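Long-range contacts in exoribonuclease II, mitochondrial (Candida glabrata, PDB 6F3H), which probably degrades RNA from its 3' end in mitochondria, as the exoribonuclease component of the mtEXO degradosome, which couples it to a helicase: residues Arg163-Val168 with Ala247-Lys252; Val168-Leu173 with Leu241-Val246. The protein carries 1 engineered substitution. One frame throughout, in Å; residues are numbered along the deposited sequence.

Both contacts lie on one small antiparallel sheet of three strands, in the order 166-169, 242-248, 231-237, and both join the outer strand 166-169 to the middle strand 242-248. Along the chain the segments run 163-168, 168-173, 241-246, 247-252, so interaction 2 is nested inside the loop that interaction 1 closes, and Val-168 belongs to both. Their centres are about 15 Å apart. Interaction 1 takes the end where strand 242-248 runs on into helix 251-281; interaction 2 takes the end where strand 166-169 turns into helix 170-178. The sheet therefore ties together two helices distant in sequence, away from the magnesium-binding residues Asp-401 and Asp-410.

Interaction 1: Arg163-Val168 with Ala247-Lys252; sequences RGSKHV and AVLPLK
Two donors approach Val-248 O: Lys-166 N, in a long, weak bond of 3.4 Å, and a water 2.7 Å from this same Val-248 O that may also serve other acceptors. The water also reaches Gly-164 O, at 2.6 Å, and so bridges the two segments just where they begin to part. Lys-166 O takes one stronger bond, from Val-248 N at 2.7 Å (N-H...O 156°), with the donor lying above the carbonyl plane.

One residue further along, His-167 and Ala-247 form an antiparallel non-hydrogen-bonded pair. The CB of Ala-247 sits over one face of the imidazole, 4.1 Å from the ring centroid, in a CH-pi contact. The ring nitrogens have partners outside the two segments: ND1 bonds to Thr-245 OG1 and NE2, weakly, to Asp-359 OD1, which probably limits the ring's rotation. Ser-165 OG, anti to the backbone N (chi1 161°) and so beside the carbonyl carbon, approaches the same methyl, Ala-247 CB, to 3.3 Å. Leu-249 starts out away from segment 163-168, yet its CD2 branch returns to lie 3.7 Å from Ser-165 CB.

On the other side of the sheet Val-168 and Val-248 cross obliquely, with Val-168 CG1 3.8 Å from Val-248 CG2. The amine end of Lys-166 leads away from the contact. Pro-250, the N-cap of helix 251-281, lays its ring carbons CG and CD against the backbone of Gly-164 and Ser-165.

This is the fraying end of an antiparallel strand pair, where 242-248 leads by a short loop into helix 251-281. The polar links between these segments are all made by backbone atoms or through the water, with apolar carbons and one aromatic face filling the flanks. The nearby Asp-359 carboxylate could raise the proton affinity of the imidazole.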
# COMPACT_ATOMS: atom_id res chain seq x y z
N ARG A 163 17.38 -4.69 17.71
CA ARG A 163 17.86 -5.39 16.51
C ARG A 163 17.57 -4.68 15.19
O ARG A 163 18.29 -4.93 14.22
CB ARG A 163 17.26 -6.81 16.44
CG ARG A 163 17.37 -7.63 17.72
CD ARG A 163 16.77 -9.02 17.56
NE ARG A 163 15.31 -8.95 17.43
CZ ARG A 163 14.46 -9.52 18.28
NH1 ARG A 163 14.89 -10.23 19.31
NH2 ARG A 163 13.16 -9.38 18.07
N GLY A 164 16.56 -3.81 15.13
CA GLY A 164 16.30 -3.08 13.91
C GLY A 164 15.02 -2.25 13.99
O GLY A 164 14.30 -2.27 14.99
N SER A 165 14.76 -1.56 12.88
CA SER A 165 13.58 -0.71 12.78
C SER A 165 12.32 -1.51 13.07
O SER A 165 12.20 -2.65 12.62
CB SER A 165 13.52 -0.11 11.37
OG SER A 165 12.23 0.37 11.03
N LYS A 166 11.40 -0.92 13.83
CA LYS A 166 10.14 -1.58 14.23
C LYS A 166 8.99 -0.58 14.26
O LYS A 166 9.07 0.43 14.97
CB LYS A 166 10.23 -2.24 15.60
CG LYS A 166 8.83 -2.51 16.14
CD LYS A 166 8.72 -2.51 17.64
CE LYS A 166 8.61 -3.93 18.16
NZ LYS A 166 8.56 -3.91 19.65
N HIS A 167 7.92 -0.87 13.54
CA HIS A 167 6.83 0.08 13.41
C HIS A 167 5.89 0.04 14.60
O HIS A 167 5.80 -0.96 15.32
CB HIS A 167 6.03 -0.18 12.15
CG HIS A 167 6.67 0.38 10.92
ND1 HIS A 167 6.12 1.42 10.19
CD2 HIS A 167 7.83 0.07 10.30
CE1 HIS A 167 6.91 1.71 9.18
NE2 HIS A 167 7.96 0.91 9.23
N VAL A 168 5.16 1.14 14.78
CA VAL A 168 4.05 1.18 15.72
C VAL A 168 2.92 2.00 15.13
O VAL A 168 3.15 3.00 14.44
CB VAL A 168 4.43 1.74 17.11
CG1 VAL A 168 5.65 1.07 17.64
CG2 VAL A 168 4.66 3.22 17.02
N ALA A 247 8.19 4.09 12.16
CA ALA A 247 9.22 3.18 12.64
C ALA A 247 9.86 3.74 13.90
O ALA A 247 10.00 4.95 14.07
CB ALA A 247 10.28 2.97 11.56
N VAL A 248 10.23 2.85 14.81
CA VAL A 248 11.01 3.19 15.99
C VAL A 248 12.41 2.62 15.77
O VAL A 248 12.63 1.42 15.94
CB VAL A 248 10.37 2.62 17.26
CG1 VAL A 248 11.11 3.10 18.49
CG2 VAL A 248 8.92 2.98 17.30
N LEU A 249 13.34 3.46 15.40
CA LEU A 249 14.68 3.02 15.04
C LEU A 249 15.51 2.73 16.29
O LEU A 249 15.39 3.45 17.29
CB LEU A 249 15.37 4.06 14.19
CG LEU A 249 14.47 4.58 13.06
CD1 LEU A 249 15.18 5.63 12.29
CD2 LEU A 249 14.10 3.45 12.16
N PRO A 250 16.37 1.71 16.26
CA PRO A 250 17.12 1.34 17.46
C PRO A 250 18.13 2.40 17.89
O PRO A 250 18.83 3.01 17.07
CB PRO A 250 17.81 0.04 17.05
CG PRO A 250 18.02 0.22 15.58
CD PRO A 250 16.84 0.98 15.07
N LEU A 251 18.20 2.60 19.20
CA LEU A 251 19.07 3.61 19.75
C LEU A 251 20.51 3.36 19.37
O LEU A 251 21.19 4.25 18.86
CB LEU A 251 18.92 3.62 21.26
CG LEU A 251 19.46 4.88 21.91
CD1 LEU A 251 18.70 6.06 21.35
CD2 LEU A 251 19.26 4.80 23.39
N LYS A 252 21.01 2.17 19.64
CA LYS A 252 22.43 1.95 19.41
C LYS A 252 22.72 1.74 17.93
O LYS A 252 23.78 2.12 17.43
CB LYS A 252 22.94 0.77 20.24
O HOH W 1 13.60 -0.83 17.05

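Interaction 2: Val168-Leu173 with Leu241-Val246; sequences VNFMSL and LSPTTV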
# COMPACT_ATOMS: atom_id res chain seq x y z
N VAL A 168 5.16 1.14 14.78
CA VAL A 168 4.05 1.18 15.72
C VAL A 168 2.92 2.00 15.13
O VAL A 168 3.15 3.00 14.44
CB VAL A 168 4.43 1.74 17.11
CG1 VAL A 168 5.65 1.07 17.64
CG2 VAL A 168 4.66 3.22 17.02
N ASN A 169 1.70 1.55 15.41
CA ASN A 169 0.53 2.32 15.06
C ASN A 169 0.71 3.72 15.60
O ASN A 169 1.16 3.90 16.73
CB ASN A 169 -0.74 1.68 15.63
CG ASN A 169 -1.98 2.52 15.39
OD1 ASN A 169 -2.03 3.33 14.45
ND2 ASN A 169 -2.99 2.35 16.25
N PHE A 170 0.46 4.70 14.77
CA PHE A 170 0.67 6.05 15.25
C PHE A 170 -0.35 6.44 16.31
O PHE A 170 -0.05 7.25 17.19
CB PHE A 170 0.62 7.00 14.07
CG PHE A 170 1.11 8.34 14.38
CD1 PHE A 170 2.46 8.61 14.34
CD2 PHE A 170 0.23 9.34 14.74
CE1 PHE A 170 2.93 9.87 14.64
CE2 PHE A 170 0.70 10.60 15.04
CZ PHE A 170 2.06 10.87 14.99
N MSE A 171 -1.55 5.87 16.26
CA MSE A 171 -2.62 6.21 17.19
C MSE A 171 -2.36 5.69 18.56
O MSE A 171 -2.50 6.38 19.55
CB MSE A 171 -3.94 5.66 16.70
CG MSE A 171 -4.42 6.36 15.48
SE MSE A 171 -3.79 8.19 15.65
CE MSE A 171 -4.67 8.99 14.11
N SER A 172 -2.01 4.40 18.58
CA SER A 172 -1.57 3.78 19.82
C SER A 172 -0.51 4.64 20.47
O SER A 172 -0.46 4.78 21.69
CB SER A 172 -1.03 2.37 19.53
OG SER A 172 -2.07 1.49 19.15
N LEU A 173 0.32 5.27 19.65
CA LEU A 173 1.39 6.09 20.17
C LEU A 173 0.87 7.37 20.79
O LEU A 173 1.21 7.71 21.93
CB LEU A 173 2.34 6.41 19.03
CG LEU A 173 3.43 7.35 19.48
CD1 LEU A 173 4.25 6.65 20.53
CD2 LEU A 173 4.26 7.71 18.27
N LEU A 241 -6.39 10.17 4.93
CA LEU A 241 -5.52 11.34 5.04
C LEU A 241 -5.09 11.55 6.49
O LEU A 241 -5.23 12.63 7.06
CB LEU A 241 -6.17 12.61 4.48
CG LEU A 241 -6.51 12.70 2.99
CD1 LEU A 241 -7.39 13.89 2.66
CD2 LEU A 241 -5.24 12.78 2.20
N SER A 242 -4.56 10.49 7.07
CA SER A 242 -4.15 10.54 8.46
C SER A 242 -2.98 9.60 8.64
O SER A 242 -2.85 8.62 7.90
CB SER A 242 -5.31 10.14 9.36
OG SER A 242 -4.80 9.65 10.58
N PRO A 243 -2.13 9.85 9.63
CA PRO A 243 -0.94 9.01 9.79
C PRO A 243 -1.28 7.62 10.29
O PRO A 243 -2.10 7.45 11.19
CB PRO A 243 -0.11 9.78 10.82
CG PRO A 243 -1.12 10.64 11.55
CD PRO A 243 -2.05 11.06 10.47
N THR A 244 -0.58 6.64 9.74
CA THR A 244 -0.85 5.26 10.11
C THR A 244 0.21 4.70 11.05
O THR A 244 -0.13 4.12 12.08
CB THR A 244 -0.94 4.36 8.86
OG1 THR A 244 0.31 4.35 8.16
CG2 THR A 244 -2.03 4.84 7.91
N THR A 245 1.48 4.92 10.75
CA THR A 245 2.49 4.18 11.47
C THR A 245 3.78 4.97 11.39
O THR A 245 3.92 5.88 10.57
CB THR A 245 2.62 2.79 10.89
OG1 THR A 245 3.43 1.96 11.74
CG2 THR A 245 3.23 2.90 9.49
N VAL A 246 4.71 4.64 12.28
CA VAL A 246 6.06 5.19 12.23
C VAL A 246 7.04 4.17 12.78
O VAL A 246 6.76 3.49 13.76
CB VAL A 246 6.13 6.52 13.01
CG1 VAL A 246 5.74 6.29 14.46
CG2 VAL A 246 7.51 7.14 12.90
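Three backbone hydrogen bonds carry the polar part. Val-168 and Val-246 form an antiparallel hydrogen-bonded pair: Val-168 N donates to Val-246 O at 3.0 Å, and Val-246 N returns a bond to Val-168 O at 3.1 Å, in the plane of that carbonyl. The third is the straightest, Phe-170 N to Thr-244 O at 2.8 Å (169°), a lone bond that ties the first residue of helix 170-178 to strand 242-248 just beyond the last bridge, Asn-169 with Thr-245. Thr-245 OG1 bonds only weakly to Val-168 O; the stronger partner of this hydroxyl is His-167 ND1.

The apolar part centres on Phe-170. Its CB points toward segment 241-246, and with CG anti to the backbone N (chi1 -167°) the ring lies against Pro-243 and Val-246. Pro-243 CB lies over one face, 4.2 Å from the ring centroid, while Val-246 CG1 meets the edge at CD1 (4.0 Å). That CG1 methyl also lies alongside Val-168 CG2. The selenomethionine Met-171, bent at chi2, brings its CE methyl to 3.6 Å from Ser-242 OG.

Here a strand-to-helix junction packs the N-terminus of helix 170-178 on the middle strand of a three-stranded sheet. Around it, Val-246 also packs on Trp-231 and Val-234 of strand 231-237, Pro-243 on Leu-83 of strand 81-85, and Thr-244 and Thr-245 on Ala-737 of helix 725-761.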